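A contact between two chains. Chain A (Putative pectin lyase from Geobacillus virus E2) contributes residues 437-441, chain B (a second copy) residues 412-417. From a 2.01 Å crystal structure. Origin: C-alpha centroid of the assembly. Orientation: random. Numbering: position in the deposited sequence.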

# COMPACT_ATOMS: atom_id res chain seq x y z
N GLN A 437 22.87 -27.48 16.14
CA GLN A 437 21.55 -27.90 15.70
C GLN A 437 20.81 -28.49 16.89
O GLN A 437 21.37 -29.31 17.64
N ILE A 438 19.56 -28.06 17.07
CA ILE A 438 18.75 -28.37 18.25
C ILE A 438 17.59 -29.26 17.80
O ILE A 438 16.72 -28.82 17.05
N ALA A 439 17.59 -30.52 18.24
CA ALA A 439 16.63 -31.51 17.77
C ALA A 439 15.49 -31.67 18.77
O ALA A 439 15.52 -31.11 19.87
N ASP A 440 14.46 -32.38 18.35
CA ASP A 440 13.41 -32.82 19.28
C ASP A 440 13.36 -34.35 19.32
O ASP A 440 12.29 -34.97 19.29
N ASN A 441 14.53 -34.97 19.41
CA ASN A 441 14.64 -36.40 19.69
C ASN A 441 15.78 -36.61 20.68
O ASN A 441 16.73 -35.82 20.74
N ALA B 412 16.43 -17.33 24.10
CA ALA B 412 16.23 -18.77 24.07
C ALA B 412 16.03 -19.25 22.64
O ALA B 412 15.37 -18.60 21.83
N LEU B 413 16.65 -20.38 22.33
CA LEU B 413 16.49 -21.01 21.02
C LEU B 413 16.00 -22.42 21.32
O LEU B 413 16.80 -23.26 21.72
N PHE B 414 14.72 -22.67 21.09
CA PHE B 414 14.04 -23.87 21.58
C PHE B 414 13.49 -24.68 20.42
O PHE B 414 13.01 -24.12 19.42
N GLN B 415 13.50 -26.00 20.59
CA GLN B 415 12.87 -26.94 19.65
C GLN B 415 11.78 -27.73 20.38
O GLN B 415 12.07 -28.44 21.36
N ASN B 416 10.54 -27.58 19.92
CA ASN B 416 9.38 -28.29 20.45
C ASN B 416 9.06 -27.93 21.90
O ASN B 416 8.56 -28.76 22.66
N VAL B 417 9.33 -26.69 22.29
CA VAL B 417 8.92 -26.19 23.61
C VAL B 417 8.97 -24.67 23.57
O VAL B 417 9.83 -24.08 22.92

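A single hydrogen bond ties these two stretches together, and it runs between side chains: although the segments travel in nearly the same direction, 13° apart, no backbone hydrogen bond crosses between them. Gln415(B) NE2 donates to Asp440(A) OD2 at 3.0 Å, with an N-H...acceptor angle of 158°, close to linear. Gln415(B) points toward chain A with chi1 t and chi2 p, a bend that lays its aliphatic part against the chain A backbone while its amide reaches the carboxylate. Thus Gln415(B) CG lies 3.5 Å from Ile438(A) O, and Gln415(B) CB packs 3.7 Å from Ile438(A) CG2. Glutamine suits this place because it joins a flexible methylene arm to a neutral donor; its OE1 is satisfied elsewhere in the structure.

Asp440(A), chi1 p, also points inward. Asp440(A) CB lies 3.7 Å from Asn416(B) CB, both CA-to-CB bonds pointing toward the other stretch, while the carboxylate offers an acceptor in a buried setting, and both its oxygens also have hydrogen bonds elsewhere in the structure. Asn416(B) adopts chi1 t and has positive phi (64°), a conformation asparagine tolerates comparatively well.

Ile438(A), in the m,t rotamer, supplies the apolar part: its branched side chain suits the place, with CG2 beside Gln415(B) CB and CD1 beside Leu413(B) CB. Ile438(A) CD1 sits 4.0 Å from Leu413(B) CB, the apolar contact, and 3.4 Å from the backbone atom Leu413(B) O. Leu413(B), chi1 m, leaves sideways and its end leads away, whereas Ala439(A) and Phe414(B) point away.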

# COMPACT_ATOMS: atom_id res chain seq x y z
CB GLN A 437 21.63 -28.88 14.53
CG GLN A 437 22.51 -30.12 14.75
CD GLN A 437 22.77 -30.87 13.44
OE1 GLN A 437 22.94 -30.26 12.38
NE2 GLN A 437 22.81 -32.19 13.52
CB ILE A 438 18.25 -27.09 18.92
CG1 ILE A 438 19.45 -26.19 19.30
CG2 ILE A 438 17.37 -27.38 20.11
CD1 ILE A 438 19.01 -24.77 19.66
CB ALA A 439 17.33 -32.86 17.55
CB ASP A 440 12.05 -32.20 18.96
CG ASP A 440 11.64 -32.28 17.50
OD1 ASP A 440 12.04 -33.25 16.81
OD2 ASP A 440 10.90 -31.36 17.04
CB ASN A 441 14.81 -37.22 18.40
CG ASN A 441 16.17 -37.02 17.73
OD1 ASN A 441 17.19 -37.53 18.20
ND2 ASN A 441 16.17 -36.34 16.60
CB ALA B 412 15.03 -19.18 24.95
CB LEU B 413 17.80 -21.02 20.28
CG LEU B 413 18.26 -19.56 20.19
CD1 LEU B 413 19.46 -19.30 21.09
CD2 LEU B 413 18.52 -19.19 18.77
CB PHE B 414 12.88 -23.48 22.54
CG PHE B 414 13.31 -23.20 23.95
CD1 PHE B 414 14.66 -23.17 24.31
CD2 PHE B 414 12.35 -22.99 24.93
CE1 PHE B 414 15.04 -22.94 25.62
CE2 PHE B 414 12.72 -22.76 26.24
CZ PHE B 414 14.06 -22.74 26.59
CB GLN B 415 13.90 -27.89 19.03
CG GLN B 415 13.31 -28.84 17.97
CD GLN B 415 12.77 -28.11 16.73
OE1 GLN B 415 13.35 -27.14 16.26
NE2 GLN B 415 11.66 -28.60 16.19
CB ASN B 416 9.54 -29.81 20.29
CG ASN B 416 8.21 -30.55 20.41
OD1 ASN B 416 7.14 -30.00 20.10
ND2 ASN B 416 8.26 -31.80 20.87
CB VAL B 417 9.81 -26.78 24.74
CG1 VAL B 417 11.28 -26.43 24.54
CG2 VAL B 417 9.35 -26.34 26.11